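Local structure of uncharacterized protein (Saccharomonospora viridis, 3RMQ) at residues 5-10 and 18-23; 11-16 and 44-49; 34-39 and 57-62; 62-67 and 78-83; 84-89 and 107-112. The protein is of unknown function but binds a zinc ion through a zinc-finger domain of the zf-HC3 family. The protein carries 1 engineered substitution. One frame throughout, in Å; residues are numbered along the deposited sequence.

How the interactions relate
Interactions 1 and 2 use the same two strands, 7-12 and 15-20. Interaction 1 joins them by backbone bonds and an ion pair between an exposed arginine and a buried aspartate. Interaction 2 fixes their turn to a loop with an amide-carboxylate bond and waters. Interaction 3 is buried near the centre of the chain, where zinc-sulfur bonds join the two segments. It shares Cys62 and helix 60-69 with interaction 4, a buried and wholly apolar helix-helix contact. Interaction 5 lies farther out and mixes an aromatic face with an exposed arginine. Ala81 O of interaction 4 accepts from Trp86 NE1 of interaction 5, and Pro60 of interaction 3 packs on Trp86.

Interaction 1 (5-10 and 18-23)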
# COMPACT_ATOMS: atom_id res chain seq x y z
N GLN A 5 11.91 -9.89 8.02
CA GLN A 5 11.82 -8.46 7.78
C GLN A 5 10.55 -7.94 8.41
O GLN A 5 9.57 -8.68 8.50
CB GLN A 5 11.83 -8.16 6.27
CG GLN A 5 13.18 -8.59 5.62
CD GLN A 5 13.28 -8.20 4.16
OE1 GLN A 5 12.34 -7.63 3.60
NE2 GLN A 5 14.40 -8.55 3.51
N ARG A 6 10.53 -6.66 8.79
CA ARG A 6 9.37 -6.10 9.48
C ARG A 6 8.18 -6.01 8.53
O ARG A 6 7.03 -6.21 8.95
CB ARG A 6 9.68 -4.72 10.02
CG ARG A 6 8.46 -4.00 10.65
CD ARG A 6 7.98 -4.73 11.96
NE ARG A 6 6.80 -4.05 12.47
CZ ARG A 6 6.82 -2.89 13.13
NH1 ARG A 6 7.98 -2.28 13.45
NH2 ARG A 6 5.67 -2.35 13.52
N TYR A 7 8.45 -5.66 7.26
CA TYR A 7 7.36 -5.48 6.30
C TYR A 7 7.60 -6.34 5.07
O TYR A 7 8.70 -6.36 4.53
CB TYR A 7 7.29 -4.03 5.81
CG TYR A 7 7.03 -3.05 6.94
CD1 TYR A 7 5.78 -2.98 7.54
CD2 TYR A 7 8.07 -2.27 7.46
CE1 TYR A 7 5.53 -2.09 8.58
CE2 TYR A 7 7.83 -1.39 8.52
CZ TYR A 7 6.57 -1.33 9.07
OH TYR A 7 6.30 -0.48 10.12
N LEU A 8 6.54 -6.95 4.57
CA LEU A 8 6.66 -7.79 3.35
C LEU A 8 5.48 -7.48 2.44
O LEU A 8 4.44 -6.96 2.91
CB LEU A 8 6.66 -9.28 3.69
CG LEU A 8 7.92 -9.83 4.43
CD1 LEU A 8 7.69 -11.23 4.80
CD2 LEU A 8 9.19 -9.70 3.49
N TRP A 9 5.61 -7.84 1.17
CA TRP A 9 4.55 -7.66 0.20
C TRP A 9 3.67 -8.89 0.13
O TRP A 9 4.17 -10.02 0.32
CB TRP A 9 5.17 -7.37 -1.21
CG TRP A 9 5.90 -6.06 -1.23
CD1 TRP A 9 7.21 -5.81 -0.84
CD2 TRP A 9 5.36 -4.78 -1.64
NE1 TRP A 9 7.49 -4.45 -0.98
CE2 TRP A 9 6.39 -3.82 -1.50
CE3 TRP A 9 4.10 -4.37 -2.13
CZ2 TRP A 9 6.19 -2.44 -1.80
CZ3 TRP A 9 3.91 -2.98 -2.45
CH2 TRP A 9 4.95 -2.05 -2.28
N GLN A 10 2.38 -8.69 -0.19
CA GLN A 10 1.48 -9.80 -0.45
C GLN A 10 0.35 -9.35 -1.37
O GLN A 10 -0.32 -8.35 -1.07
CB GLN A 10 0.89 -10.34 0.87
CG GLN A 10 -0.23 -11.39 0.69
CD GLN A 10 0.27 -12.64 -0.02
OE1 GLN A 10 1.26 -13.23 0.40
NE2 GLN A 10 -0.40 -13.03 -1.13
N VAL A 18 1.18 -4.30 1.38
CA VAL A 18 2.31 -4.49 2.28
C VAL A 18 1.68 -4.87 3.59
O VAL A 18 0.59 -4.32 3.94
CB VAL A 18 3.17 -3.21 2.46
CG1 VAL A 18 4.23 -3.42 3.54
CG2 VAL A 18 3.84 -2.86 1.13
N TYR A 19 2.29 -5.80 4.32
CA TYR A 19 1.78 -6.06 5.66
C TYR A 19 2.91 -6.03 6.71
O TYR A 19 4.10 -6.19 6.38
CB TYR A 19 1.00 -7.40 5.71
CG TYR A 19 1.83 -8.63 5.56
CD1 TYR A 19 2.27 -9.05 4.30
CD2 TYR A 19 2.19 -9.38 6.67
CE1 TYR A 19 3.07 -10.18 4.17
CE2 TYR A 19 3.00 -10.51 6.55
CZ TYR A 19 3.42 -10.91 5.29
OH TYR A 19 4.21 -12.03 5.17
N ASP A 20 2.51 -5.80 7.96
CA ASP A 20 3.42 -5.77 9.11
C ASP A 20 3.56 -7.22 9.61
O ASP A 20 2.57 -7.83 10.10
CB ASP A 20 2.79 -4.88 10.18
CG ASP A 20 3.71 -4.59 11.34
OD1 ASP A 20 4.64 -5.41 11.58
OD2 ASP A 20 3.52 -3.54 12.03
N THR A 21 4.76 -7.79 9.49
CA THR A 21 4.94 -9.22 9.79
C THR A 21 4.95 -9.41 11.31
O THR A 21 5.02 -10.55 11.76
CB THR A 21 6.28 -9.75 9.26
OG1 THR A 21 7.35 -9.13 9.99
CG2 THR A 21 6.43 -9.42 7.73
N ALA A 22 4.95 -8.31 12.08
CA ALA A 22 4.81 -8.43 13.57
C ALA A 22 3.34 -8.55 13.94
O ALA A 22 3.03 -8.81 15.11
CB ALA A 22 5.39 -7.24 14.28
N ARG A 23 2.45 -8.33 12.97
CA ARG A 23 1.00 -8.35 13.24
C ARG A 23 0.28 -9.49 12.54
O ARG A 23 -0.70 -10.02 13.06
CB ARG A 23 0.35 -7.03 12.81
CG ARG A 23 0.77 -5.78 13.57
CD ARG A 23 0.24 -4.55 12.80
NE ARG A 23 0.46 -3.25 13.43
CZ ARG A 23 -0.13 -2.84 14.55
NH1 ARG A 23 -0.92 -3.68 15.22
NH2 ARG A 23 0.10 -1.62 15.02
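In the beta hairpin of strands 7-12 and 15-20, Leu8 and Tyr19 form an antiparallel hydrogen-bonded pair. Tyr19 N donates to Leu8 O at 2.8 Å, and Leu8 N returns a bond to Tyr19 O at 3.1 Å. Tyr7 with Asp20 and Trp9 with Val18 are the flanking non-hydrogen-bonded pairs. On the face that carries Trp9, Val18 CG2 sits over the six-membered ring. It is 3.4 Å from the centroid and 5° off the ring normal. On the other face Leu8 runs alongside the Tyr19 ring, with Leu8 CB 3.7 Å from Tyr19 CE1. Past the strands, Thr21 N donates to Arg6 O in a nearly straight bond. Arg6 meets Asp20 through NE and NH2. NE reaches OD1 at 2.7 Å and NH2 reaches OD2 at 2.9 Å, both on the syn side but tilted out of the carboxylate plane. The guanidinium and carboxylate planes are 41° apart. The Arg6 chain bends at chi2 (67°), which turns CD back toward Asp20. Tyr7 OH lies over the centre of the guanidinium. Ala22 N donates to Asp20 OD1 from the anti side, on the opposite face from Arg6 NE, so two donors hold this oxygen. Asp20 thus ends the strand with an Asx turn, next to the open end of an antiparallel beta hairpin.

Interaction 2 (11-16 and 44-49); sequences QADGKR and TERGDL
Gln11 meets Asp48 along most of its length. Its CG is anti to the backbone N (chi1 -178°) and the chain runs on extended. CB passes 3.9 Å from Asp48 OD1, and CG comes as near as 3.3 Å to the same oxygen. Gln11 CD lies 3.6 Å from Asp48 OD1. At the tip, Gln11 NE2 donates to Asp48 OD1 at 3.0 Å with an N-H...O angle of 164°. The bond lies in the amide plane and meets OD1 nearly along its C-O axis. The amide and carboxylate planes are 85° apart. NE2 is also close to Arg46 O, but the angle is too poor for a bond. The other tip atom, OE1, accepts from Asp56 N. Gln11 leads into the type I' turn from Ala12 to Lys15, the tight connection of the hairpin of strands 7-12 and 15-20. The loop 44-49 is therefore tied to the tip of this hairpin. Waters extend the tie. One accepts from Asp13 N and from Arg46 NH1 and donates to Asp48 OD2 at 2.6 Å. A second accepts from Gly14 N and donates to Asp48 OD1. Gln43 N also donates to OD2. The Asp13 and Arg46 side chains run in the same direction. Asp13 OD1 is 3.6 Å from Arg46 NH1, well out of the guanidinium plane. No N-H points at OD1, so the direct contact is one of charges only.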
# COMPACT_ATOMS: atom_id res chain seq x y z
N GLN A 11 0.16 -10.06 -2.48
CA GLN A 11 -0.93 -9.70 -3.42
C GLN A 11 -2.25 -10.19 -2.83
O GLN A 11 -2.35 -11.34 -2.32
CB GLN A 11 -0.72 -10.36 -4.78
CG GLN A 11 -1.83 -9.94 -5.80
CD GLN A 11 -1.53 -10.45 -7.17
OE1 GLN A 11 -0.72 -9.86 -7.90
NE2 GLN A 11 -2.14 -11.58 -7.54
N ALA A 12 -3.27 -9.34 -2.88
CA ALA A 12 -4.61 -9.75 -2.44
C ALA A 12 -5.62 -8.71 -2.87
O ALA A 12 -5.33 -7.51 -2.88
CB ALA A 12 -4.64 -9.90 -0.90
N ASP A 13 -6.78 -9.19 -3.28
CA ASP A 13 -7.88 -8.32 -3.65
C ASP A 13 -7.47 -7.31 -4.70
O ASP A 13 -7.87 -6.13 -4.64
CB ASP A 13 -8.43 -7.57 -2.44
CG ASP A 13 -9.85 -7.06 -2.71
OD1 ASP A 13 -10.53 -7.60 -3.63
OD2 ASP A 13 -10.29 -6.12 -2.02
N GLY A 14 -6.70 -7.77 -5.68
CA GLY A 14 -6.40 -6.96 -6.83
C GLY A 14 -5.22 -5.99 -6.72
O GLY A 14 -4.99 -5.26 -7.67
N LYS A 15 -4.50 -5.95 -5.60
CA LYS A 15 -3.30 -5.12 -5.55
C LYS A 15 -2.21 -5.83 -4.81
O LYS A 15 -2.47 -6.75 -4.05
CB LYS A 15 -3.57 -3.81 -4.78
CG LYS A 15 -4.84 -3.00 -5.21
CD LYS A 15 -5.01 -1.79 -4.27
CE LYS A 15 -6.35 -1.07 -4.43
NZ LYS A 15 -7.35 -1.53 -3.42
N ARG A 16 -0.98 -5.34 -4.96
CA ARG A 16 0.10 -5.89 -4.17
C ARG A 16 0.23 -5.02 -2.90
O ARG A 16 0.65 -3.86 -3.00
CB ARG A 16 1.41 -5.91 -4.97
CG ARG A 16 2.37 -6.92 -4.35
CD ARG A 16 3.76 -6.91 -4.98
NE ARG A 16 3.70 -7.38 -6.36
CZ ARG A 16 4.76 -7.59 -7.15
NH1 ARG A 16 6.00 -7.34 -6.69
NH2 ARG A 16 4.60 -8.05 -8.40
N THR A 44 -6.19 -18.35 -4.23
CA THR A 44 -5.40 -19.01 -5.24
C THR A 44 -5.87 -18.67 -6.65
O THR A 44 -5.07 -18.55 -7.55
CB THR A 44 -5.43 -20.52 -5.02
OG1 THR A 44 -4.90 -20.78 -3.72
CG2 THR A 44 -4.58 -21.21 -6.06
N GLU A 45 -7.19 -18.50 -6.83
CA GLU A 45 -7.74 -18.20 -8.16
C GLU A 45 -7.25 -16.87 -8.70
O GLU A 45 -7.26 -16.65 -9.90
CB GLU A 45 -9.28 -18.13 -8.08
CG GLU A 45 -9.92 -19.48 -7.73
CD GLU A 45 -10.13 -19.72 -6.20
OE1 GLU A 45 -9.44 -19.10 -5.34
OE2 GLU A 45 -10.99 -20.60 -5.88
N ARG A 46 -6.81 -15.96 -7.82
CA ARG A 46 -6.32 -14.65 -8.25
C ARG A 46 -4.79 -14.62 -8.41
O ARG A 46 -4.16 -13.55 -8.63
CB ARG A 46 -6.70 -13.61 -7.19
CG ARG A 46 -8.24 -13.39 -7.20
CD ARG A 46 -8.71 -12.56 -6.02
NE ARG A 46 -10.10 -12.09 -6.17
CZ ARG A 46 -10.76 -11.42 -5.22
NH1 ARG A 46 -10.15 -11.15 -4.07
NH2 ARG A 46 -12.01 -11.02 -5.41
N GLY A 47 -4.20 -15.79 -8.26
CA GLY A 47 -2.73 -15.93 -8.34
C GLY A 47 -2.01 -15.42 -7.09
O GLY A 47 -0.76 -15.29 -7.07
N ASP A 48 -2.76 -15.20 -6.01
CA ASP A 48 -2.17 -14.54 -4.84
C ASP A 48 -1.17 -15.41 -4.07
O ASP A 48 -0.34 -14.86 -3.31
CB ASP A 48 -3.22 -14.07 -3.82
CG ASP A 48 -4.26 -13.13 -4.40
OD1 ASP A 48 -4.00 -12.45 -5.42
OD2 ASP A 48 -5.37 -13.07 -3.78
N LEU A 49 -1.23 -16.74 -4.21
CA LEU A 49 -0.30 -17.58 -3.41
C LEU A 49 0.91 -18.09 -4.22
O LEU A 49 1.65 -18.95 -3.76
CB LEU A 49 -1.03 -18.76 -2.76
CG LEU A 49 -2.02 -18.43 -1.61
CD1 LEU A 49 -1.42 -17.56 -0.53
CD2 LEU A 49 -3.24 -17.79 -2.10
O HOH W 1 -7.52 -11.88 -3.01
O HOH W 2 -5.47 -10.30 -6.35

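Interaction 3 (34-39 and 57-62); sequences ALCGET and GECPVC. With ZN (zinc ion), chain B.
Cys36 and Cys62 bring their backbones to a CA-CA distance of 5.0 Å. Cys36 lies in a type I turn from Ala34 to Gly37. Cys62 is in the first turn of helix 60-69, and Cys59 is the N-cap residue of that helix. Cys62 N donates to Cys59 SG at 3.4 Å and 173°, a capping bond to a metal-bound sulfur. Glu38 N makes a weak N-H...S bond to Cys36 SG, within the turn segment. Such N-H...S bonds would offset part of the charge on the thiolates. The three sulfurs converge on one zinc ion. Cys36 SG and Cys59 SG are each 2.4 Å from the metal, and Cys62 SG is 2.3 Å from it. His17 ND1 is the fourth ligand and completes a zinc-finger site of three cysteines and one histidine. Cys59 and Cys62 form its CxxC pair, while Cys36 comes from the turn and His17 from strand 15-20. Different torsions bring sulfur to the metal from the two segments. Cys36 SG lies between the backbone N and the carbonyl carbon (chi1 62°), whereas Cys59 SG is anti to the backbone N (chi1 173°). Beside the metal, Val61 CG1 presses on Cys36 CB at 3.2 Å, tighter than usual for two carbons. Ala34 CB covers the site next to Cys62 SG at 3.7 Å. Leu90 of helix 88-97 packs against Val61, and Arg93 of the same helix touches Cys36.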
# COMPACT_ATOMS: atom_id res chain seq x y z
N ALA A 34 -3.72 -4.90 5.64
CA ALA A 34 -2.52 -4.29 5.06
C ALA A 34 -2.18 -2.94 5.73
O ALA A 34 -2.98 -2.36 6.51
CB ALA A 34 -2.76 -4.07 3.60
N LEU A 35 -1.02 -2.37 5.41
CA LEU A 35 -0.64 -1.06 5.99
C LEU A 35 -1.68 0.00 5.62
O LEU A 35 -1.89 0.99 6.33
CB LEU A 35 0.73 -0.57 5.50
CG LEU A 35 1.94 -1.37 5.88
CD1 LEU A 35 3.20 -0.57 5.45
CD2 LEU A 35 1.89 -1.69 7.38
N CYS A 36 -2.36 -0.19 4.50
CA CYS A 36 -3.31 0.85 4.04
C CYS A 36 -4.62 0.74 4.79
O CYS A 36 -5.53 1.59 4.62
CB CYS A 36 -3.59 0.71 2.53
SG CYS A 36 -4.34 -0.86 2.09
N GLY A 37 -4.76 -0.30 5.60
CA GLY A 37 -5.97 -0.44 6.39
C GLY A 37 -7.05 -1.35 5.81
O GLY A 37 -8.00 -1.68 6.49
N GLU A 38 -6.89 -1.77 4.56
CA GLU A 38 -7.84 -2.70 3.94
C GLU A 38 -7.62 -4.13 4.47
O GLU A 38 -6.48 -4.60 4.52
CB GLU A 38 -7.67 -2.70 2.42
CG GLU A 38 -8.15 -1.43 1.72
CD GLU A 38 -9.66 -1.27 1.77
OE1 GLU A 38 -10.35 -1.96 0.98
OE2 GLU A 38 -10.15 -0.47 2.58
N THR A 39 -8.71 -4.80 4.85
CA THR A 39 -8.64 -6.20 5.28
C THR A 39 -8.91 -7.04 4.04
O THR A 39 -9.95 -6.87 3.37
CB THR A 39 -9.69 -6.51 6.36
OG1 THR A 39 -9.40 -5.72 7.52
CG2 THR A 39 -9.63 -7.98 6.74
N GLY A 57 -1.14 -4.55 -9.84
CA GLY A 57 -0.33 -3.38 -9.58
C GLY A 57 -0.09 -3.21 -8.08
O GLY A 57 -0.91 -3.67 -7.27
N GLU A 58 1.01 -2.55 -7.70
CA GLU A 58 1.21 -2.25 -6.28
C GLU A 58 0.11 -1.34 -5.71
O GLU A 58 -0.39 -0.44 -6.39
CB GLU A 58 2.57 -1.60 -6.05
CG GLU A 58 3.70 -2.57 -6.15
CD GLU A 58 4.10 -2.91 -7.59
OE1 GLU A 58 3.99 -2.02 -8.47
OE2 GLU A 58 4.52 -4.09 -7.83
N CYS A 59 -0.26 -1.56 -4.46
CA CYS A 59 -1.20 -0.70 -3.74
C CYS A 59 -0.51 0.64 -3.50
O CYS A 59 0.53 0.70 -2.84
CB CYS A 59 -1.57 -1.34 -2.37
SG CYS A 59 -2.59 -0.20 -1.34
N PRO A 60 -1.03 1.74 -4.08
CA PRO A 60 -0.32 3.02 -3.89
C PRO A 60 -0.24 3.41 -2.42
O PRO A 60 0.77 3.98 -1.98
CB PRO A 60 -1.20 4.04 -4.64
CG PRO A 60 -1.88 3.20 -5.71
CD PRO A 60 -2.17 1.87 -5.00
N VAL A 61 -1.29 3.14 -1.65
CA VAL A 61 -1.30 3.58 -0.25
C VAL A 61 -0.27 2.82 0.58
O VAL A 61 0.52 3.41 1.34
CB VAL A 61 -2.72 3.39 0.34
CG1 VAL A 61 -2.70 3.73 1.80
CG2 VAL A 61 -3.71 4.31 -0.45
N CYS A 62 -0.26 1.50 0.44
CA CYS A 62 0.73 0.67 1.12
C CYS A 62 2.17 1.08 0.74
O CYS A 62 3.07 1.05 1.59
CB CYS A 62 0.55 -0.82 0.77
SG CYS A 62 -0.73 -1.64 1.70
ZN ZN B . -2.68 -1.60 0.55

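Interaction 4 (62-67 and 78-83). With ZN (zinc ion), chain B.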
# COMPACT_ATOMS: atom_id res chain seq x y z
N CYS A 62 -0.26 1.50 0.44
CA CYS A 62 0.73 0.67 1.12
C CYS A 62 2.17 1.08 0.74
O CYS A 62 3.07 1.05 1.59
CB CYS A 62 0.55 -0.82 0.77
SG CYS A 62 -0.73 -1.64 1.70
N THR A 63 2.41 1.38 -0.53
CA THR A 63 3.78 1.70 -0.99
C THR A 63 4.28 2.98 -0.29
O THR A 63 5.40 3.03 0.19
CB THR A 63 3.82 1.91 -2.55
OG1 THR A 63 3.37 0.72 -3.23
CG2 THR A 63 5.29 2.25 -3.03
N ILE A 64 3.43 4.01 -0.26
CA ILE A 64 3.77 5.28 0.38
C ILE A 64 3.85 5.07 1.91
O ILE A 64 4.75 5.59 2.56
CB ILE A 64 2.72 6.38 0.07
CG1 ILE A 64 2.71 6.72 -1.43
CG2 ILE A 64 2.93 7.64 0.94
CD1 ILE A 64 4.04 6.92 -2.00
N ALA A 65 2.89 4.33 2.49
CA ALA A 65 2.93 4.04 3.95
C ALA A 65 4.25 3.36 4.34
O ALA A 65 4.86 3.70 5.35
CB ALA A 65 1.76 3.23 4.37
N LEU A 66 4.69 2.39 3.53
CA LEU A 66 5.97 1.69 3.76
C LEU A 66 7.16 2.66 3.69
O LEU A 66 8.02 2.70 4.62
CB LEU A 66 6.14 0.57 2.73
CG LEU A 66 7.44 -0.23 2.85
CD1 LEU A 66 7.63 -0.80 4.29
CD2 LEU A 66 7.48 -1.39 1.81
N ALA A 67 7.24 3.48 2.63
CA ALA A 67 8.32 4.48 2.58
C ALA A 67 8.33 5.36 3.83
O ALA A 67 9.36 5.65 4.41
CB ALA A 67 8.17 5.38 1.34
N SER A 78 7.39 11.84 -2.13
CA SER A 78 6.61 12.50 -3.15
C SER A 78 6.99 11.98 -4.53
O SER A 78 6.10 11.67 -5.33
CB SER A 78 6.79 14.00 -3.07
OG SER A 78 5.93 14.60 -4.00
N ASP A 79 8.30 11.86 -4.80
CA ASP A 79 8.79 11.31 -6.08
C ASP A 79 8.23 9.92 -6.36
O ASP A 79 7.87 9.60 -7.48
CB ASP A 79 10.31 11.22 -6.08
CG ASP A 79 10.97 12.56 -6.22
OD1 ASP A 79 10.25 13.52 -6.61
OD2 ASP A 79 12.19 12.66 -5.94
N LEU A 80 8.17 9.11 -5.32
CA LEU A 80 7.64 7.76 -5.39
C LEU A 80 6.15 7.77 -5.80
O LEU A 80 5.71 7.01 -6.67
CB LEU A 80 7.78 7.16 -3.98
CG LEU A 80 7.34 5.74 -3.72
CD1 LEU A 80 8.13 4.81 -4.66
CD2 LEU A 80 7.57 5.36 -2.23
N ALA A 81 5.38 8.64 -5.17
CA ALA A 81 3.91 8.63 -5.31
C ALA A 81 3.53 9.02 -6.73
O ALA A 81 2.47 8.65 -7.23
CB ALA A 81 3.29 9.60 -4.33
N HIS A 82 4.43 9.75 -7.37
CA HIS A 82 4.10 10.31 -8.65
C HIS A 82 3.86 9.22 -9.67
O HIS A 82 3.20 9.47 -10.66
CB HIS A 82 5.17 11.31 -9.11
CG HIS A 82 4.92 12.70 -8.59
ND1 HIS A 82 4.61 12.95 -7.27
CD2 HIS A 82 4.92 13.90 -9.21
CE1 HIS A 82 4.44 14.25 -7.09
NE2 HIS A 82 4.62 14.85 -8.26
N ARG A 83 4.30 7.99 -9.42
CA ARG A 83 4.08 6.97 -10.44
C ARG A 83 2.77 6.17 -10.33
O ARG A 83 2.54 5.25 -11.13
CB ARG A 83 5.26 6.02 -10.48
CG ARG A 83 5.25 5.01 -9.41
CD ARG A 83 6.67 4.61 -9.11
NE ARG A 83 6.69 3.37 -8.35
CZ ARG A 83 7.79 2.80 -7.90
NH1 ARG A 83 7.71 1.67 -7.22
NH2 ARG A 83 8.97 3.37 -8.12
ZN ZN B . -2.68 -1.60 0.55
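Leu80 of helix 74-81 packs on Thr63, Ile64 and Ala67 of helix 60-69, so the contact joins two consecutive helices. Its methyl CD2 does most of the touching. It is 3.6 Å from Ala67 CB and 3.9 Å from both Ile64 CD1 and Thr63 CG2. Leu80 CG, anti to the backbone N (chi1 -179°), is sent toward helix 60-69 and lies 3.9 Å from Ile64 CD1. Next to it, Ile64 CD1 reaches Ala81 CB at 3.6 Å. Contact across these two segments is apolar. Thr63 OG1 and Ser78 OG bond outside the two segments. Thr63 OG1 bonds to Cys59 O at the start of its own helix, and the methyl CG2 faces Leu80. Ser78 OG bonds to Leu108 O, tying helix 74-81 to helix 102-109. The zinc ligand Cys62 lies one residue before Thr63 on the same helix. Leu80 CD1 also lies 3.8 Å above the centre of the guanidinium plane of Arg83, three residues on.

Interaction 5 (84-89 and 107-112); sequences FDWSPA and ELTGAR
Trp86 and Ala111 are the nearest backbone pair, with CA atoms 5.8 Å apart, where the chain leading into helix 88-97 passes the end of helix 102-109. Gly110 leaves the helical conformation with a positive phi of 65°, and Ala111 follows against Trp86. Thr109 lies over one face of the indole. Its CB is 3.6 Å from the centroid of the five-membered ring and 4° off the normal, a CH-pi contact. Its methyl CG2 sits 3.7 Å from Trp86 CD2 over the same face. Ala111 CB adds a contact of 3.5 Å to Trp86 CB. The indole N-H is used elsewhere: NE1 donates to Ala81 O. Helix 60-69 also packs on this ring through Pro60 and Ile64. Arg112 directs both NH1 and NH2 at Trp86 O. These bonds from NH1 and NH2 to Trp86 O are 3.1 and 3.2 Å, with the oxygen near the guanidinium plane. NH1 also bonds to Ala111 O at 3.0 Å, from above the carbonyl plane. The Arg112 chain bends at chi2 (-67°), which turns CD back toward Trp86. Pro88 CD lies at the guanidinium edge, beside NH2. Thr109 OG1 accepts from Ala111 N, forming an ST turn, and is also hydrogen-bonded to Val106 O. Ser87 OG bonds to Leu90 N as an N-cap. The contact thus pairs the capped start of one helix with the glycine-terminated end of another.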
# COMPACT_ATOMS: atom_id res chain seq x y z
N PHE A 84 1.90 6.50 -9.37
CA PHE A 84 0.59 5.84 -9.27
C PHE A 84 -0.55 6.75 -9.73
O PHE A 84 -0.39 7.97 -9.77
CB PHE A 84 0.34 5.42 -7.81
CG PHE A 84 1.35 4.46 -7.29
CD1 PHE A 84 1.37 3.17 -7.76
CD2 PHE A 84 2.27 4.83 -6.32
CE1 PHE A 84 2.29 2.26 -7.29
CE2 PHE A 84 3.20 3.95 -5.85
CZ PHE A 84 3.21 2.64 -6.33
N ASP A 85 -1.70 6.14 -10.04
CA ASP A 85 -2.95 6.87 -10.24
C ASP A 85 -3.71 6.93 -8.91
O ASP A 85 -3.85 5.93 -8.23
CB ASP A 85 -3.80 6.16 -11.30
CG ASP A 85 -3.08 6.06 -12.66
OD1 ASP A 85 -2.18 6.90 -12.93
OD2 ASP A 85 -3.39 5.13 -13.44
N TRP A 86 -4.20 8.10 -8.55
CA TRP A 86 -4.74 8.34 -7.23
C TRP A 86 -6.22 8.76 -7.27
O TRP A 86 -6.55 9.91 -7.59
CB TRP A 86 -3.95 9.45 -6.55
CG TRP A 86 -2.56 9.05 -6.18
CD1 TRP A 86 -1.40 9.26 -6.89
CD2 TRP A 86 -2.20 8.40 -5.00
NE1 TRP A 86 -0.33 8.77 -6.19
CE2 TRP A 86 -0.79 8.24 -5.01
CE3 TRP A 86 -2.92 7.93 -3.91
CZ2 TRP A 86 -0.11 7.59 -3.99
CZ3 TRP A 86 -2.24 7.31 -2.88
CH2 TRP A 86 -0.84 7.14 -2.93
N SER A 87 -7.10 7.83 -6.94
CA SER A 87 -8.52 8.12 -6.89
C SER A 87 -8.86 8.73 -5.54
O SER A 87 -8.06 8.68 -4.62
CB SER A 87 -9.30 6.84 -7.06
OG SER A 87 -9.07 6.04 -5.93
N PRO A 88 -10.07 9.30 -5.42
CA PRO A 88 -10.44 9.87 -4.12
C PRO A 88 -10.44 8.79 -3.05
O PRO A 88 -10.09 9.07 -1.92
CB PRO A 88 -11.86 10.44 -4.36
CG PRO A 88 -11.88 10.76 -5.81
CD PRO A 88 -11.01 9.69 -6.49
N ALA A 89 -10.80 7.56 -3.40
CA ALA A 89 -10.79 6.49 -2.44
C ALA A 89 -9.38 6.28 -1.90
O ALA A 89 -9.18 6.12 -0.70
CB ALA A 89 -11.32 5.17 -3.07
N GLU A 107 -0.86 17.13 -2.11
CA GLU A 107 0.35 17.64 -2.76
C GLU A 107 1.42 16.55 -2.90
O GLU A 107 2.05 16.41 -3.96
CB GLU A 107 0.87 18.86 -1.99
CG GLU A 107 -0.08 20.03 -2.19
CD GLU A 107 0.29 21.29 -1.41
OE1 GLU A 107 1.36 21.31 -0.76
OE2 GLU A 107 -0.51 22.26 -1.47
N LEU A 108 1.58 15.75 -1.85
CA LEU A 108 2.52 14.64 -1.85
C LEU A 108 2.28 13.68 -3.04
O LEU A 108 3.22 13.28 -3.73
CB LEU A 108 2.39 13.89 -0.51
CG LEU A 108 3.25 12.67 -0.19
CD1 LEU A 108 3.27 12.44 1.31
CD2 LEU A 108 2.73 11.43 -0.91
N THR A 109 1.01 13.34 -3.28
CA THR A 109 0.70 12.35 -4.29
C THR A 109 1.01 12.88 -5.68
O THR A 109 1.19 12.09 -6.60
CB THR A 109 -0.78 11.95 -4.28
OG1 THR A 109 -1.59 13.12 -4.50
CG2 THR A 109 -1.17 11.27 -2.95
N GLY A 110 1.03 14.20 -5.86
CA GLY A 110 1.15 14.76 -7.19
C GLY A 110 -0.08 14.42 -8.03
O GLY A 110 -0.04 14.43 -9.26
N ALA A 111 -1.19 14.10 -7.36
CA ALA A 111 -2.35 13.51 -8.05
C ALA A 111 -3.23 14.52 -8.81
O ALA A 111 -4.00 14.12 -9.71
CB ALA A 111 -3.23 12.79 -7.04
N ARG A 112 -3.14 15.79 -8.45
CA ARG A 112 -4.01 16.81 -9.04
C ARG A 112 -3.15 17.99 -9.49
O ARG A 112 -3.59 19.15 -9.53
CB ARG A 112 -5.07 17.27 -8.04
CG ARG A 112 -6.02 16.16 -7.58
CD ARG A 112 -6.95 15.63 -8.70
NE ARG A 112 -7.88 14.61 -8.20
CZ ARG A 112 -7.65 13.29 -8.21
NH1 ARG A 112 -6.52 12.79 -8.73
NH2 ARG A 112 -8.54 12.47 -7.69
O HOH W 3 0.63 11.19 -9.11